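Local coordinates for 4-alpha-glucanotransferase (Corynebacterium glutamicum, PDB 5B68), which belongs to the amylomaltase (disproportionating enzyme) family, built around a TIM-barrel domain of parallel strands ringed by helices, at residues A[196-208]-A[366-379]. Numbering follows the deposited sequence.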
ATOM      1  N   GLY A 196     -19.705   4.285  -1.895  1.00 21.27           N
ATOM      2  CA  GLY A 196     -19.643   2.846  -2.243  1.00 19.80           C
ATOM      3  C   GLY A 196     -19.232   1.995  -1.046  1.00 21.11           C
ATOM      4  O   GLY A 196     -18.474   2.486  -0.155  1.00 24.96           O
ATOM      5  N   ASP A 197     -19.673   0.772  -1.055  1.00 19.71           N
ATOM      6  CA  ASP A 197     -19.488  -0.175   0.043  1.00 18.85           C
ATOM      7  C   ASP A 197     -19.071  -1.524  -0.510  1.00 18.29           C
ATOM      8  O   ASP A 197     -18.817  -1.644  -1.732  1.00 19.07           O
ATOM      9  CB  ASP A 197     -20.771  -0.195   0.915  1.00 20.90           C
ATOM     10  CG  ASP A 197     -22.028  -0.668   0.168  1.00 21.59           C
ATOM     11  OD1 ASP A 197     -21.930  -1.581  -0.686  1.00 21.24           O
ATOM     12  OD2 ASP A 197     -23.144  -0.160   0.442  1.00 22.01           O
ATOM     13  N   PHE A 198     -18.936  -2.533   0.352  1.00 18.50           N
ATOM     14  CA  PHE A 198     -18.412  -3.862  -0.131  1.00 19.94           C
ATOM     15  C   PHE A 198     -19.381  -4.506  -1.121  1.00 21.92           C
ATOM     16  O   PHE A 198     -18.987  -5.303  -1.975  1.00 19.09           O
ATOM     17  CB  PHE A 198     -18.161  -4.884   1.037  1.00 20.01           C
ATOM     18  CG  PHE A 198     -17.143  -4.395   2.056  1.00 20.37           C
ATOM     19  CD1 PHE A 198     -15.851  -4.110   1.681  1.00 20.12           C
ATOM     20  CD2 PHE A 198     -17.469  -4.338   3.397  1.00 21.49           C
ATOM     21  CE1 PHE A 198     -14.897  -3.733   2.618  1.00 21.66           C
ATOM     22  CE2 PHE A 198     -16.523  -3.973   4.344  1.00 21.19           C
ATOM     23  CZ  PHE A 198     -15.248  -3.617   3.941  1.00 21.64           C
ATOM     24  N   ASN A 199     -20.688  -4.254  -0.966  1.00 18.90           N
ATOM     25  CA  ASN A 199     -21.629  -4.763  -1.927  1.00 18.93           C
ATOM     26  C   ASN A 199     -21.389  -4.179  -3.281  1.00 20.01           C
ATOM     27  O   ASN A 199     -21.293  -4.893  -4.279  1.00 17.72           O
ATOM     28  CB  ASN A 199     -23.075  -4.487  -1.462  1.00 22.41           C
ATOM     29  CG  ASN A 199     -24.113  -5.127  -2.362  1.00 20.83           C
ATOM     30  OD1 ASN A 199     -24.248  -4.763  -3.516  1.00 23.24           O
ATOM     31  ND2 ASN A 199     -24.843  -6.090  -1.828  1.00 20.11           N
ATOM     32  N   ASP A 200     -21.256  -2.857  -3.291  1.00 18.38           N
ATOM     33  CA  ASP A 200     -20.903  -2.160  -4.509  1.00 19.49           C
ATOM     34  C   ASP A 200     -19.627  -2.661  -5.175  1.00 20.84           C
ATOM     35  O   ASP A 200     -19.544  -2.698  -6.400  1.00 20.06           O
ATOM     36  CB  ASP A 200     -20.797  -0.649  -4.321  1.00 20.59           C
ATOM     37  CG  ASP A 200     -22.089  -0.026  -3.780  1.00 22.18           C
ATOM     38  OD1 ASP A 200     -23.127  -0.319  -4.339  1.00 23.46           O
ATOM     39  OD2 ASP A 200     -22.035   0.806  -2.826  1.00 23.63           O
ATOM     40  N   LEU A 201     -18.632  -2.979  -4.357  1.00 20.05           N
ATOM     41  CA  LEU A 201     -17.356  -3.560  -4.836  1.00 20.21           C
ATOM     42  C   LEU A 201     -17.601  -4.807  -5.661  1.00 18.77           C
ATOM     43  O   LEU A 201     -17.097  -4.979  -6.816  1.00 17.81           O
ATOM     44  CB  LEU A 201     -16.422  -3.844  -3.654  1.00 18.26           C
ATOM     45  CG  LEU A 201     -15.068  -4.494  -3.961  1.00 19.88           C
ATOM     46  CD1 LEU A 201     -14.293  -3.578  -4.862  1.00 20.65           C
ATOM     47  CD2 LEU A 201     -14.335  -4.751  -2.667  1.00 22.43           C
ATOM     48  N   GLY A 202     -18.321  -5.749  -5.081  1.00 18.08           N
ATOM     49  CA  GLY A 202     -18.606  -6.986  -5.774  1.00 20.06           C
ATOM     50  C   GLY A 202     -19.512  -6.832  -7.012  1.00 19.41           C
ATOM     51  O   GLY A 202     -19.284  -7.458  -8.030  1.00 19.17           O
ATOM     52  N   ASN A 203     -20.460  -5.908  -6.925  1.00 19.35           N
ATOM     53  CA  ASN A 203     -21.405  -5.582  -7.991  1.00 19.28           C
ATOM     54  C   ASN A 203     -20.617  -5.003  -9.173  1.00 19.57           C
ATOM     55  O   ASN A 203     -20.731  -5.520 -10.281  1.00 19.03           O
ATOM     56  CB  ASN A 203     -22.423  -4.545  -7.462  1.00 20.69           C
ATOM     57  CG  ASN A 203     -23.595  -4.295  -8.437  1.00 23.98           C
ATOM     58  OD1 ASN A 203     -23.647  -4.853  -9.563  1.00 22.82           O
ATOM     59  ND2 ASN A 203     -24.507  -3.402  -8.024  1.00 21.26           N
ATOM     60  N   LEU A 204     -19.819  -3.974  -8.900  1.00 17.52           N
ATOM     61  CA  LEU A 204     -18.983  -3.318  -9.930  1.00 19.11           C
ATOM     62  C   LEU A 204     -18.081  -4.377 -10.562  1.00 18.46           C
ATOM     63  O   LEU A 204     -17.950  -4.400 -11.808  1.00 19.25           O
ATOM     64  CB  LEU A 204     -18.195  -2.177  -9.402  1.00 18.66           C
ATOM     65  CG  LEU A 204     -17.325  -1.356 -10.344  1.00 21.87           C
ATOM     66  CD1 LEU A 204     -18.132  -0.803 -11.487  1.00 21.41           C
ATOM     67  CD2 LEU A 204     -16.576  -0.305  -9.591  1.00 22.71           C
ATOM     68  N   ALA A 205     -17.445  -5.233  -9.771  1.00 18.63           N
ATOM     69  CA  ALA A 205     -16.546  -6.249 -10.363  1.00 19.87           C
ATOM     70  C   ALA A 205     -17.300  -7.112 -11.324  1.00 19.64           C
ATOM     71  O   ALA A 205     -16.819  -7.346 -12.469  1.00 20.37           O
ATOM     72  CB  ALA A 205     -15.887  -7.145  -9.312  1.00 17.79           C
ATOM     73  N   SER A 206     -18.512  -7.502 -10.917  1.00 20.57           N
ATOM     74  CA  SER A 206     -19.277  -8.444 -11.758  1.00 21.18           C
ATOM     75  C   SER A 206     -19.674  -7.727 -13.054  1.00 20.04           C
ATOM     76  O   SER A 206     -19.681  -8.348 -14.110  1.00 20.21           O
ATOM     77  CB  SER A 206     -20.461  -9.105 -11.034  1.00 26.78           C
ATOM     78  OG  SER A 206     -21.445  -8.127 -10.833  1.00 33.11           O
ATOM     79  N   VAL A 207     -19.973  -6.439 -12.994  1.00 19.97           N
ATOM     80  CA  VAL A 207     -20.384  -5.694 -14.193  1.00 21.05           C
ATOM     81  C   VAL A 207     -19.244  -5.528 -15.168  1.00 21.83           C
ATOM     82  O   VAL A 207     -19.369  -5.813 -16.329  1.00 21.40           O
ATOM     83  CB  VAL A 207     -20.905  -4.295 -13.797  1.00 21.64           C
ATOM     84  CG1 VAL A 207     -20.983  -3.344 -14.993  1.00 24.61           C
ATOM     85  CG2 VAL A 207     -22.239  -4.386 -13.116  1.00 22.44           C
ATOM     86  N   VAL A 208     -18.089  -5.086 -14.707  1.00 18.94           N
ATOM     87  CA  VAL A 208     -16.995  -4.779 -15.681  1.00 19.40           C
ATOM     88  C   VAL A 208     -16.438  -6.090 -16.175  1.00 18.14           C
ATOM     89  O   VAL A 208     -15.857  -6.126 -17.251  1.00 22.14           O
ATOM     90  CB  VAL A 208     -15.917  -3.861 -15.112  1.00 20.82           C
ATOM     91  CG1 VAL A 208     -16.486  -2.514 -14.726  1.00 22.62           C
ATOM     92  CG2 VAL A 208     -15.247  -4.484 -13.896  1.00 19.42           C
ATOM     93  N   GLN A 366     -17.640  -9.675   4.066  1.00 19.44           N
ATOM     94  CA  GLN A 366     -18.200  -8.911   2.947  1.00 19.75           C
ATOM     95  C   GLN A 366     -17.182  -8.794   1.828  1.00 20.93           C
ATOM     96  O   GLN A 366     -17.551  -8.858   0.647  1.00 18.97           O
ATOM     97  CB  GLN A 366     -18.693  -7.522   3.380  1.00 19.65           C
ATOM     98  CG  GLN A 366     -19.977  -7.726   4.237  1.00 19.43           C
ATOM     99  CD  GLN A 366     -20.888  -6.533   4.366  1.00 21.67           C
ATOM    100  OE1 GLN A 366     -20.696  -5.465   3.776  1.00 22.05           O
ATOM    101  NE2 GLN A 366     -21.859  -6.683   5.277  1.00 24.92           N
ATOM    102  N   LEU A 367     -15.919  -8.657   2.215  1.00 20.21           N
ATOM    103  CA  LEU A 367     -14.820  -8.646   1.201  1.00 19.06           C
ATOM    104  C   LEU A 367     -14.642  -9.985   0.547  1.00 19.57           C
ATOM    105  O   LEU A 367     -14.400 -10.064  -0.651  1.00 19.39           O
ATOM    106  CB  LEU A 367     -13.514  -8.248   1.852  1.00 20.68           C
ATOM    107  CG  LEU A 367     -13.262  -6.792   2.068  1.00 24.02           C
ATOM    108  CD1 LEU A 367     -11.989  -6.594   2.856  1.00 27.89           C
ATOM    109  CD2 LEU A 367     -13.109  -6.123   0.680  1.00 23.48           C
ATOM    110  N   ALA A 368     -14.739 -11.071   1.321  1.00 17.43           N
ATOM    111  CA  ALA A 368     -14.724 -12.396   0.716  1.00 18.11           C
ATOM    112  C   ALA A 368     -15.864 -12.570  -0.290  1.00 20.72           C
ATOM    113  O   ALA A 368     -15.655 -13.131  -1.347  1.00 20.68           O
ATOM    114  CB  ALA A 368     -14.858 -13.466   1.767  1.00 19.43           C
ATOM    115  N   ALA A 369     -17.054 -12.083   0.045  1.00 18.30           N
ATOM    116  CA  ALA A 369     -18.189 -12.251  -0.867  1.00 20.27           C
ATOM    117  C   ALA A 369     -17.999 -11.408  -2.132  1.00 19.60           C
ATOM    118  O   ALA A 369     -18.348 -11.881  -3.219  1.00 21.52           O
ATOM    119  CB  ALA A 369     -19.488 -11.871  -0.190  1.00 22.17           C
ATOM    120  N   ALA A 370     -17.388 -10.239  -1.969  1.00 19.53           N
ATOM    121  CA  ALA A 370     -17.074  -9.414  -3.146  1.00 19.76           C
ATOM    122  C   ALA A 370     -16.095 -10.151  -4.062  1.00 18.55           C
ATOM    123  O   ALA A 370     -16.257 -10.142  -5.307  1.00 19.82           O
ATOM    124  CB  ALA A 370     -16.521  -8.058  -2.796  1.00 20.68           C
ATOM    125  N   GLN A 371     -15.033 -10.708  -3.501  1.00 18.77           N
ATOM    126  CA  GLN A 371     -14.043 -11.409  -4.311  1.00 19.97           C
ATOM    127  C   GLN A 371     -14.676 -12.616  -4.976  1.00 19.86           C
ATOM    128  O   GLN A 371     -14.375 -12.936  -6.087  1.00 19.41           O
ATOM    129  CB  GLN A 371     -12.810 -11.819  -3.497  1.00 20.37           C
ATOM    130  CG  GLN A 371     -11.872 -12.773  -4.212  1.00 19.50           C
ATOM    131  CD  GLN A 371     -11.068 -12.112  -5.306  1.00 21.25           C
ATOM    132  OE1 GLN A 371     -11.353 -11.010  -5.698  1.00 24.53           O
ATOM    133  NE2 GLN A 371     -10.085 -12.804  -5.810  1.00 18.59           N
ATOM    134  N   LYS A 372     -15.546 -13.294  -4.259  1.00 20.55           N
ATOM    135  CA  LYS A 372     -16.215 -14.447  -4.842  1.00 22.74           C
ATOM    136  C   LYS A 372     -17.082 -14.046  -6.030  1.00 22.77           C
ATOM    137  O   LYS A 372     -17.131 -14.713  -7.020  1.00 21.36           O
ATOM    138  CB  LYS A 372     -17.070 -15.149  -3.798  1.00 26.29           C
ATOM    139  CG  LYS A 372     -17.714 -16.431  -4.257  1.00 33.63           C
ATOM    140  CD  LYS A 372     -18.381 -17.131  -3.093  1.00 36.13           C
ATOM    141  CE  LYS A 372     -18.776 -18.540  -3.451  1.00 42.63           C
ATOM    142  NZ  LYS A 372     -19.692 -18.548  -4.605  1.00 41.49           N
ATOM    143  N   ARG A 373     -17.745 -12.917  -5.898  1.00 21.58           N
ATOM    144  CA  ARG A 373     -18.556 -12.411  -6.972  1.00 23.77           C
ATOM    145  C   ARG A 373     -17.720 -12.096  -8.185  1.00 22.10           C
ATOM    146  O   ARG A 373     -18.079 -12.411  -9.292  1.00 20.15           O
ATOM    147  CB  ARG A 373     -19.172 -11.113  -6.528  1.00 26.27           C
ATOM    148  CG  ARG A 373     -20.523 -11.255  -5.899  1.00 35.67           C
ATOM    149  CD  ARG A 373     -21.528 -10.730  -6.887  1.00 44.98           C
ATOM    150  NE  ARG A 373     -22.227  -9.556  -6.419  1.00 43.88           N
ATOM    151  CZ  ARG A 373     -23.116  -8.913  -7.164  1.00 47.21           C
ATOM    152  NH1 ARG A 373     -23.742  -7.862  -6.693  1.00 35.07           N
ATOM    153  NH2 ARG A 373     -23.368  -9.342  -8.388  1.00 46.17           N
ATOM    154  N   ALA A 374     -16.590 -11.458  -7.942  1.00 18.33           N
ATOM    155  CA  ALA A 374     -15.699 -11.098  -9.037  1.00 18.16           C
ATOM    156  C   ALA A 374     -15.204 -12.319  -9.794  1.00 17.99           C
ATOM    157  O   ALA A 374     -15.193 -12.372 -11.012  1.00 19.96           O
ATOM    158  CB  ALA A 374     -14.546 -10.279  -8.530  1.00 18.56           C
ATOM    159  N   VAL A 375     -14.768 -13.337  -9.066  1.00 19.02           N
ATOM    160  CA  VAL A 375     -14.206 -14.484  -9.677  1.00 22.19           C
ATOM    161  C   VAL A 375     -15.322 -15.339 -10.336  1.00 23.59           C
ATOM    162  O   VAL A 375     -15.115 -15.909 -11.390  1.00 24.55           O
ATOM    163  CB  VAL A 375     -13.497 -15.328  -8.615  1.00 24.48           C
ATOM    164  CG1 VAL A 375     -13.108 -16.697  -9.176  1.00 29.33           C
ATOM    165  CG2 VAL A 375     -12.234 -14.613  -8.174  1.00 27.11           C
ATOM    166  N   ASP A 376     -16.487 -15.426  -9.716  1.00 25.09           N
ATOM    167  CA  ASP A 376     -17.605 -16.192 -10.325  1.00 24.83           C
ATOM    168  C   ASP A 376     -18.137 -15.507 -11.596  1.00 25.43           C
ATOM    169  O   ASP A 376     -18.708 -16.166 -12.467  1.00 24.11           O
ATOM    170  CB  ASP A 376     -18.725 -16.392  -9.326  1.00 27.27           C
ATOM    171  CG  ASP A 376     -18.400 -17.440  -8.224  1.00 28.75           C
ATOM    172  OD1 ASP A 376     -17.417 -18.214  -8.311  1.00 27.29           O
ATOM    173  OD2 ASP A 376     -19.173 -17.422  -7.232  1.00 28.66           O
ATOM    174  N   ALA A 377     -17.909 -14.204 -11.728  1.00 21.44           N
ATOM    175  CA  ALA A 377     -18.182 -13.478 -12.940  1.00 21.09           C
ATOM    176  C   ALA A 377     -17.178 -13.673 -14.054  1.00 21.41           C
ATOM    177  O   ALA A 377     -17.362 -13.111 -15.124  1.00 25.62           O
ATOM    178  CB  ALA A 377     -18.335 -12.019 -12.638  1.00 21.77           C
ATOM    179  N   GLY A 378     -16.120 -14.403 -13.812  1.00 23.20           N
ATOM    180  CA  GLY A 378     -15.093 -14.723 -14.798  1.00 23.82           C
ATOM    181  C   GLY A 378     -13.738 -14.076 -14.632  1.00 25.36           C
ATOM    182  O   GLY A 378     -12.824 -14.309 -15.440  1.00 23.72           O
ATOM    183  N   MET A 379     -13.557 -13.227 -13.629  1.00 22.87           N
ATOM    184  CA  MET A 379     -12.254 -12.603 -13.466  1.00 21.36           C
ATOM    185  C   MET A 379     -11.179 -13.617 -13.071  1.00 20.54           C
ATOM    186  O   MET A 379     -11.346 -14.363 -12.133  1.00 20.89           O
ATOM    187  CB  MET A 379     -12.313 -11.505 -12.411  1.00 20.70           C
ATOM    188  CG  MET A 379     -13.145 -10.304 -12.782  1.00 19.65           C
ATOM    189  SD  MET A 379     -12.744  -8.868 -11.786  1.00 22.42           S
ATOM    190  CE  MET A 379     -13.333  -7.547 -12.834  1.00 19.54           C
TER
HETATM  191  O   HOH W   1     -22.317  -7.704  -4.369  1.00 29.00           O
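Helix 198-208 and helix 366-376 run almost exactly parallel, 7° between their directions and 7.9 Å between their axes, and illustrate how small residues let neighbouring helices of a TIM barrel pack closely. Gly202 meets Ala370 with CA atoms 3.9 Å apart; one turn on, the methyls of Ala205 and Ala374 press together, CB to CB 3.5 Å, a tight fit. Larger side chains flank this seam. With CG anti to its carbonyl carbon (chi1 -60°), Phe198 turns its ring to the second helix, where Gln366 CB and Leu367 CG approach obliquely from the same side, Gln366 near CD2 and Leu367 3.5 Å from CE1, while Gln366 OE1, hydrogen-bonded to Arg249 N, sits in the ring plane at the edge. Arg373 bends at chi2 and chi3, laying one guanidinium face over the backbone of Gly202 and Asn203, with Asn203 CA 3.5 Å from NH1. A water accepts from Arg373 NH1 at 2.7 Å and donates to Asn199 O, bridging the helices. Beyond the Schellman motif at Gly378, Met379 returns its CE to within 3.8 Å of Val208 CG2. Beneath the pair lies the barrel sheet: Leu201 and Ala205 rest on strand 215-218, and Val208 on strand 177-182.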